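PDB 6DJ8: beta sliding clamp from Borrelia burgdorferi, which probably forms a head-to-tail dimeric ring around DNA that tethers DNA polymerases and other proteins to it, making replication processive. Local coordinates for residues V196-H201 and G263-Y268; V305-E310 and D341-I346; S356-S361 and L375-N380. All coordinates share one frame; numbering follows the deposited sequence.

Contact 1 (V196-H201 and G263-Y268); sequences VSTNGH and GNYPDY
V196 wedges its two methyls against two tyrosines. V196 CG2, anti to the carbonyl carbon, sits over the middle of the Y268 ring, 3.7 Å from its centroid and 9° off the normal, a CH-pi contact squarely on the face. V196 CG1, anti to the backbone N (chi1 175°), lies between the root of the Y268 ring and Y265, 3.9 Å from Y265 CE2 and oblique to that ring. A beta-branched valine suits a strand that must offer methyls to two rings.

Y265 lies across the strand with its phenol end foremost, and T198 CG2 meets its OH at 3.3 Å. The other branch of T198, OG1, turns back on its own chain to accept from G200 N in an ST turn and is hydrogen-bonded to R202 O. A face of Y265 carries P266 CD.

A water in the plane of the Y265 ring accepts from T198 N at 3.0 Å and is hydrogen-bonded to Y265 OH at 2.8 Å. T198, G200 and P266 also meet the bound peptide natural product, so this surface lines its pocket. The direct touches are thus mostly those of methyl groups, and water carries the polar link from phenol to strand backbone.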
loop_
_atom_site.group_PDB
_atom_site.type_symbol
_atom_site.label_atom_id
_atom_site.label_comp_id
_atom_site.label_asym_id
_atom_site.label_seq_id
_atom_site.Cartn_x
_atom_site.Cartn_y
_atom_site.Cartn_z
ATOM N N VAL A 196 12.984 26.542 14.349
ATOM C CA VAL A 196 12.890 25.609 15.472
ATOM C C VAL A 196 11.540 24.909 15.391
ATOM O O VAL A 196 10.533 25.540 15.055
ATOM C CB VAL A 196 13.032 26.339 16.822
ATOM C CG1 VAL A 196 12.810 25.376 17.992
ATOM C CG2 VAL A 196 14.400 27.006 16.918
ATOM N N SER A 197 11.511 23.612 15.697
ATOM C CA SER A 197 10.237 22.929 15.857
ATOM C C SER A 197 10.350 21.893 16.960
ATOM O O SER A 197 11.409 21.291 17.160
ATOM C CB SER A 197 9.778 22.242 14.562
ATOM O OG SER A 197 10.747 21.302 14.133
ATOM N N THR A 198 9.233 21.650 17.645
ATOM C CA THR A 198 9.237 20.666 18.715
ATOM C C THR A 198 7.813 20.235 19.004
ATOM O O THR A 198 6.856 20.965 18.740
ATOM C CB THR A 198 9.856 21.235 19.992
ATOM O OG1 THR A 198 9.910 20.219 21.007
ATOM C CG2 THR A 198 8.977 22.382 20.497
ATOM N N ASN A 199 7.695 19.050 19.592
ATOM C CA ASN A 199 6.430 18.558 20.111
ATOM C C ASN A 199 6.470 18.455 21.625
ATOM O O ASN A 199 5.628 17.776 22.216
ATOM C CB ASN A 199 6.074 17.205 19.481
ATOM C CG ASN A 199 6.895 16.065 20.044
ATOM O OD1 ASN A 199 7.966 16.275 20.642
ATOM N ND2 ASN A 199 6.386 14.845 19.887
ATOM N N GLY A 200 7.474 19.069 22.257
ATOM C CA GLY A 200 7.672 18.965 23.680
ATOM C C GLY A 200 8.617 17.863 24.105
ATOM O O GLY A 200 9.117 17.892 25.233
ATOM N N HIS A 201 8.866 16.886 23.248
ATOM C CA HIS A 201 9.735 15.775 23.595
ATOM C C HIS A 201 10.951 15.643 22.700
ATOM O O HIS A 201 12.005 15.189 23.164
ATOM C CB HIS A 201 8.910 14.486 23.571
ATOM C CG HIS A 201 7.798 14.503 24.568
ATOM N ND1 HIS A 201 6.588 15.114 24.318
ATOM C CD2 HIS A 201 7.716 14.001 25.822
ATOM C CE1 HIS A 201 5.814 15.001 25.382
ATOM N NE2 HIS A 201 6.469 14.317 26.302
ATOM N N GLY A 263 0.904 33.574 18.969
ATOM C CA GLY A 263 1.215 33.089 20.296
ATOM C C GLY A 263 2.646 33.386 20.670
ATOM O O GLY A 263 3.350 34.075 19.926
ATOM N N ASN A 264 3.091 32.882 21.814
ATOM C CA ASN A 264 4.466 33.045 22.266
ATOM C C ASN A 264 5.141 31.680 22.218
ATOM O O ASN A 264 4.773 30.770 22.970
ATOM C CB ASN A 264 4.506 33.639 23.671
ATOM C CG ASN A 264 4.083 35.100 23.693
ATOM O OD1 ASN A 264 4.542 35.903 22.879
ATOM N ND2 ASN A 264 3.187 35.444 24.614
ATOM N N TYR A 265 6.118 31.532 21.335
ATOM C CA TYR A 265 6.801 30.255 21.250
ATOM C C TYR A 265 7.646 30.053 22.508
ATOM O O TYR A 265 8.153 31.022 23.074
ATOM C CB TYR A 265 7.665 30.181 19.994
ATOM C CG TYR A 265 7.973 28.759 19.558
ATOM C CD1 TYR A 265 7.027 27.990 18.885
ATOM C CD2 TYR A 265 9.195 28.188 19.839
ATOM C CE1 TYR A 265 7.317 26.686 18.492
ATOM C CE2 TYR A 265 9.495 26.925 19.458
ATOM C CZ TYR A 265 8.553 26.162 18.788
ATOM O OH TYR A 265 8.884 24.896 18.428
ATOM N N PRO A 266 7.768 28.824 23.000
ATOM C CA PRO A 266 8.547 28.591 24.230
ATOM C C PRO A 266 10.014 28.969 24.065
ATOM O O PRO A 266 10.553 29.033 22.956
ATOM C CB PRO A 266 8.395 27.083 24.487
ATOM C CG PRO A 266 7.103 26.707 23.801
ATOM C CD PRO A 266 7.089 27.588 22.569
ATOM N N ASP A 267 10.670 29.190 25.212
ATOM C CA ASP A 267 12.090 29.539 25.293
ATOM C C ASP A 267 12.962 28.318 24.995
ATOM O O ASP A 267 13.568 27.712 25.884
ATOM C CB ASP A 267 12.400 30.114 26.678
ATOM C CG ASP A 267 13.850 30.540 26.832
ATOM O OD1 ASP A 267 14.604 30.488 25.836
ATOM O OD2 ASP A 267 14.245 30.908 27.965
ATOM N N TYR A 268 13.046 27.969 23.704
ATOM C CA TYR A 268 13.855 26.827 23.276
ATOM C C TYR A 268 15.333 27.021 23.601
ATOM O O TYR A 268 16.046 26.035 23.837
ATOM C CB TYR A 268 13.683 26.585 21.770
ATOM C CG TYR A 268 14.483 27.562 20.925
ATOM C CD1 TYR A 268 13.953 28.801 20.581
ATOM C CD2 TYR A 268 15.775 27.253 20.497
ATOM C CE1 TYR A 268 14.678 29.700 19.827
ATOM C CE2 TYR A 268 16.512 28.148 19.752
ATOM C CZ TYR A 268 15.963 29.372 19.422
ATOM O OH TYR A 268 16.699 30.270 18.678
HETATM O O HOH W 1 6.862 23.389 17.173
#

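Contact 2 (V305-E310 and D341-I346); sequences VLTFSE and DEVMAI
The carbonyl oxygen of M344 is held by two donors from the facing strand: a hydrogen bond from L306 N, and a CA-H...O contact from V305 CA at 3.5 Å. The hydrogen bond is short, with L306 N 2.7 Å from M344 O, and it runs nearly along the C=O axis (176° at the oxygen). In return L306 O accepts from M344 N at 2.9 Å and is approached by V343 CA. The same exchange recurs two residues on, where F308 N gives to E342 O and E342 N to F308 O, the latter the longest of the four at 3.2 Å.

L306–M344 and F308–E342 are therefore the hydrogen-bonded pairs of an antiparallel sheet, and V305–A345 and T307–V343 the non-hydrogen-bonded ones. The strands belong to a four-stranded sheet of the C-terminal domain, in which 312-318 lies beyond 303-308, and 342-347 is outermost within this chain.

Side chains of L306, F308, E342 and M344 share one face. With CG between the backbone N and the carbonyl carbon (chi1 63°) and chi2 near anti, M344 SD stands obliquely 4.4 Å from F308 CE1; the bend at chi3 then sets only the terminal CE. F308 also meets the rings of F367 and Y337, a setting for a large flat hydrocarbon. E342 leads its end away from strand 305-308, OE1 being hydrogen-bonded to S369 OG. L306 CD1 touches I346 CG2 at 3.9 Å.

On the face of V305, T307, V343 and A345, branched residues common in strands predominate. V343 CG1 crosses obliquely to V305 CG1 at 3.7 Å, while V343 CG2 lies beside T307, 3.7 Å from OG1. L392, near the chain's C-terminus, packs on V305, V343 and A345.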
loop_
_atom_site.group_PDB
_atom_site.type_symbol
_atom_site.label_atom_id
_atom_site.label_comp_id
_atom_site.label_asym_id
_atom_site.label_seq_id
_atom_site.Cartn_x
_atom_site.Cartn_y
_atom_site.Cartn_z
ATOM N N VAL A 305 15.674 0.634 25.125
ATOM C CA VAL A 305 16.703 0.833 26.151
ATOM C C VAL A 305 18.076 0.794 25.492
ATOM O O VAL A 305 18.458 -0.220 24.885
ATOM C CB VAL A 305 16.608 -0.202 27.279
ATOM C CG1 VAL A 305 17.799 -0.020 28.257
ATOM C CG2 VAL A 305 15.291 -0.066 28.010
ATOM N N LEU A 306 18.821 1.894 25.632
ATOM C CA LEU A 306 20.154 2.045 25.065
ATOM C C LEU A 306 21.189 1.942 26.169
ATOM O O LEU A 306 21.030 2.554 27.227
ATOM C CB LEU A 306 20.334 3.407 24.381
ATOM C CG LEU A 306 19.403 3.780 23.241
ATOM C CD1 LEU A 306 19.718 5.176 22.730
ATOM C CD2 LEU A 306 19.550 2.740 22.148
ATOM N N THR A 307 22.264 1.199 25.917
ATOM C CA THR A 307 23.390 1.171 26.843
ATOM C C THR A 307 24.655 1.571 26.102
ATOM O O THR A 307 25.090 0.864 25.180
ATOM C CB THR A 307 23.561 -0.199 27.494
ATOM O OG1 THR A 307 22.350 -0.539 28.162
ATOM C CG2 THR A 307 24.703 -0.146 28.546
ATOM N N PHE A 308 25.239 2.702 26.514
ATOM C CA PHE A 308 26.493 3.200 25.965
ATOM C C PHE A 308 27.644 2.743 26.856
ATOM O O PHE A 308 27.667 3.052 28.053
ATOM C CB PHE A 308 26.508 4.728 25.890
ATOM C CG PHE A 308 25.630 5.314 24.822
ATOM C CD1 PHE A 308 24.292 5.542 25.055
ATOM C CD2 PHE A 308 26.163 5.680 23.600
ATOM C CE1 PHE A 308 23.507 6.103 24.079
ATOM C CE2 PHE A 308 25.387 6.248 22.640
ATOM C CZ PHE A 308 24.058 6.452 22.871
ATOM N N SER A 309 28.599 2.033 26.265
ATOM C CA SER A 309 29.863 1.700 26.907
ATOM C C SER A 309 30.974 1.987 25.908
ATOM O O SER A 309 30.719 2.292 24.741
ATOM C CB SER A 309 29.900 0.236 27.369
ATOM O OG SER A 309 29.842 -0.641 26.255
ATOM N N GLU A 310 32.219 1.905 26.372
ATOM C CA GLU A 310 33.344 2.219 25.498
ATOM C C GLU A 310 33.430 1.247 24.323
ATOM O O GLU A 310 33.770 1.643 23.203
ATOM C CB GLU A 310 34.643 2.233 26.296
ATOM C CG GLU A 310 35.911 2.439 25.471
ATOM C CD GLU A 310 37.109 2.805 26.360
ATOM O OE1 GLU A 310 36.896 3.000 27.581
ATOM O OE2 GLU A 310 38.248 2.915 25.842
ATOM N N ASP A 341 29.595 4.749 31.737
ATOM C CA ASP A 341 28.575 3.750 31.429
ATOM C C ASP A 341 27.194 4.343 31.679
ATOM O O ASP A 341 26.884 4.758 32.799
ATOM C CB ASP A 341 28.781 2.488 32.262
ATOM C CG ASP A 341 29.911 1.630 31.738
ATOM O OD1 ASP A 341 30.554 2.043 30.749
ATOM O OD2 ASP A 341 30.152 0.543 32.305
ATOM N N GLU A 342 26.364 4.394 30.637
ATOM C CA GLU A 342 25.088 5.087 30.707
ATOM C C GLU A 342 24.003 4.220 30.092
ATOM O O GLU A 342 24.142 3.766 28.954
ATOM C CB GLU A 342 25.143 6.435 29.981
ATOM C CG GLU A 342 26.053 7.458 30.663
ATOM C CD GLU A 342 25.526 7.904 32.014
ATOM O OE1 GLU A 342 24.313 8.197 32.126
ATOM O OE2 GLU A 342 26.326 7.960 32.964
ATOM N N VAL A 343 22.931 4.003 30.845
ATOM C CA VAL A 343 21.755 3.287 30.377
ATOM C C VAL A 343 20.604 4.278 30.338
ATOM O O VAL A 343 20.404 5.039 31.290
ATOM C CB VAL A 343 21.412 2.092 31.283
ATOM C CG1 VAL A 343 20.235 1.323 30.697
ATOM C CG2 VAL A 343 22.624 1.183 31.471
ATOM N N MET A 344 19.882 4.285 29.226
ATOM C CA MET A 344 18.747 5.224 29.094
ATOM C C MET A 344 17.681 4.641 28.173
ATOM O O MET A 344 17.990 3.811 27.356
ATOM C CB MET A 344 19.223 6.532 28.475
ATOM C CG MET A 344 19.742 6.320 27.100
ATOM S SD MET A 344 20.078 7.825 26.258
ATOM C CE MET A 344 21.413 8.449 27.265
ATOM N N ALA A 345 16.458 5.092 28.367
ATOM C CA ALA A 345 15.346 4.708 27.523
ATOM C C ALA A 345 15.002 5.870 26.605
ATOM O O ALA A 345 15.069 7.039 27.014
ATOM C CB ALA A 345 14.126 4.311 28.362
ATOM N N ILE A 346 14.623 5.543 25.371
ATOM C CA ILE A 346 14.303 6.540 24.358
ATOM C C ILE A 346 13.172 6.006 23.496
ATOM O O ILE A 346 13.017 4.794 23.328
ATOM C CB ILE A 346 15.522 6.889 23.484
ATOM C CG1 ILE A 346 15.241 8.132 22.647
ATOM C CG2 ILE A 346 15.893 5.733 22.585
ATOM C CD1 ILE A 346 16.443 8.622 21.875
#

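Contact 3 (S356-S361 and L375-N380)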
loop_
_atom_site.group_PDB
_atom_site.type_symbol
_atom_site.label_atom_id
_atom_site.label_comp_id
_atom_site.label_asym_id
_atom_site.label_seq_id
_atom_site.Cartn_x
_atom_site.Cartn_y
_atom_site.Cartn_z
ATOM N N SER A 356 16.625 9.406 10.223
ATOM C CA SER A 356 16.299 9.237 8.813
ATOM C C SER A 356 16.514 10.509 7.999
ATOM O O SER A 356 16.533 10.438 6.769
ATOM C CB SER A 356 14.848 8.764 8.655
ATOM O OG SER A 356 13.948 9.866 8.775
ATOM N N VAL A 357 16.694 11.673 8.627
ATOM C CA VAL A 357 16.963 12.871 7.844
ATOM C C VAL A 357 18.445 13.168 7.716
ATOM O O VAL A 357 18.815 14.088 6.974
ATOM C CB VAL A 357 16.199 14.090 8.403
ATOM C CG1 VAL A 357 14.717 13.741 8.570
ATOM C CG2 VAL A 357 16.801 14.574 9.725
ATOM N N PHE A 358 19.312 12.384 8.361
ATOM C CA PHE A 358 20.751 12.634 8.308
ATOM C C PHE A 358 21.328 12.152 6.985
ATOM O O PHE A 358 20.855 11.170 6.411
ATOM C CB PHE A 358 21.455 11.947 9.485
ATOM C CG PHE A 358 21.341 12.706 10.768
ATOM C CD1 PHE A 358 20.107 12.912 11.354
ATOM C CD2 PHE A 358 22.469 13.192 11.406
ATOM C CE1 PHE A 358 19.994 13.618 12.529
ATOM C CE2 PHE A 358 22.360 13.896 12.591
ATOM C CZ PHE A 358 21.121 14.111 13.150
ATOM N N GLU A 359 22.318 12.882 6.467
ATOM C CA GLU A 359 22.951 12.498 5.212
ATOM C C GLU A 359 24.433 12.175 5.334
ATOM O O GLU A 359 25.057 11.862 4.317
ATOM C CB GLU A 359 22.780 13.608 4.163
ATOM C CG GLU A 359 21.687 14.597 4.494
ATOM C CD GLU A 359 21.398 15.575 3.370
ATOM O OE1 GLU A 359 20.326 15.447 2.741
ATOM O OE2 GLU A 359 22.235 16.468 3.118
ATOM N N THR A 360 25.011 12.221 6.528
ATOM C CA THR A 360 26.424 11.913 6.683
ATOM C C THR A 360 26.632 10.418 6.896
ATOM O O THR A 360 25.705 9.675 7.213
ATOM C CB THR A 360 27.017 12.693 7.852
ATOM O OG1 THR A 360 26.106 12.649 8.957
ATOM C CG2 THR A 360 27.231 14.138 7.452
ATOM N N SER A 361 27.885 9.988 6.727
ATOM C CA SER A 361 28.257 8.597 6.962
ATOM C C SER A 361 28.090 8.223 8.428
ATOM O O SER A 361 27.687 7.098 8.746
ATOM C CB SER A 361 29.706 8.361 6.532
ATOM O OG SER A 361 29.936 6.994 6.246
ATOM N N LEU A 375 21.530 14.951 18.800
ATOM C CA LEU A 375 21.943 14.338 17.548
ATOM C C LEU A 375 22.413 15.407 16.585
ATOM O O LEU A 375 21.715 16.403 16.383
ATOM C CB LEU A 375 20.791 13.565 16.896
ATOM C CG LEU A 375 20.407 12.168 17.358
ATOM C CD1 LEU A 375 20.295 12.095 18.849
ATOM C CD2 LEU A 375 19.056 11.729 16.657
ATOM N N SER A 376 23.555 15.169 15.951
ATOM C CA SER A 376 24.083 16.100 14.974
ATOM C C SER A 376 24.970 15.351 13.994
ATOM O O SER A 376 25.400 14.219 14.243
ATOM C CB SER A 376 24.878 17.215 15.657
ATOM O OG SER A 376 25.859 16.646 16.502
ATOM N N GLU A 377 25.260 16.018 12.884
ATOM C CA GLU A 377 26.177 15.612 11.832
ATOM C C GLU A 377 27.554 16.197 12.123
ATOM O O GLU A 377 27.651 17.352 12.554
ATOM C CB GLU A 377 25.688 16.094 10.466
ATOM C CG GLU A 377 24.502 15.314 9.919
ATOM C CD GLU A 377 23.886 15.922 8.657
ATOM O OE1 GLU A 377 23.970 17.155 8.487
ATOM O OE2 GLU A 377 23.299 15.170 7.844
ATOM N N PRO A 378 28.610 15.397 11.954
ATOM C CA PRO A 378 29.970 15.942 12.064
ATOM C C PRO A 378 30.182 17.052 11.048
ATOM O O PRO A 378 29.755 16.955 9.896
ATOM C CB PRO A 378 30.877 14.738 11.783
ATOM C CG PRO A 378 30.062 13.548 12.223
ATOM C CD PRO A 378 28.657 13.930 11.804
ATOM N N GLU A 379 30.837 18.122 11.500
ATOM C CA GLU A 379 31.192 19.308 10.727
ATOM C C GLU A 379 29.979 20.147 10.348
ATOM O O GLU A 379 30.141 21.164 9.665
ATOM C CB GLU A 379 31.992 18.969 9.457
ATOM N N ASN A 380 28.773 19.767 10.765
ATOM C CA ASN A 380 27.587 20.582 10.552
ATOM C C ASN A 380 27.191 21.245 11.864
ATOM O O ASN A 380 26.745 20.572 12.801
ATOM C CB ASN A 380 26.442 19.733 10.011
ATOM C CG ASN A 380 25.233 20.552 9.614
ATOM O OD1 ASN A 380 25.180 21.764 9.825
ATOM N ND2 ASN A 380 24.231 19.875 9.047
#
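Packing is tightest where F358 drives its ring edge against the backbone of S376. F358 CE2 comes to 3.3 Å from S376 C, near the ring plane, and CZ reaches L375 CB. E377 slides past the ring in the opposite direction, its CG 3.3 Å from F358 CD2, with carboxylate and ring almost perpendicular (86°). T360, two residues after F358, brings OG1 to the same E377 CG at 3.3 Å, though its hydrogen bond is to K362 O.

The extended E377 chain carries its carboxylate to a backbone donor: E359 N meets OE2 at 2.8 Å, almost straight at 177°. E377 OE1 accepts from N380 ND2, also at 2.8 Å, across the type II turn from E377 to N380, whose third position, E379, has positive phi.

The looser side begins with E359, whose exposed carboxylate leads off to a salt bridge with K162. P378 merely brushes T360, its CD 4.0 Å from T360 OG1, and packs on E364. Glutamate suits the 377 position because its two oxygens can serve separate N-H donors, while OE2 also forms a salt bridge with R166. These partners would probably keep E377 ionised, despite its burial and the nearby like charge of E359.

Contacts 1 and 3 reach the same nine-stranded sheet, through strands 192-198 and 373-376, with 202-211 and 383-387 between them; their centres are 22 Å apart. That sheet runs across the join of central and C-terminal domains, and helix 157-167 contributes R166 to contact 3, while the neighbouring I167 O bonds S197 in contact 1. Contact 2 belongs to a separate sheet: its centre is 27 Å from that of contact 1 and 21 Å from that of contact 3, the nearest atoms of the latter pair being about 6 Å apart. The C-terminal tail links contacts 1 and 2: backbone hydrogen bonds join M388 to H201 and M390 to A345. Contact 1 borders the bound peptide directly.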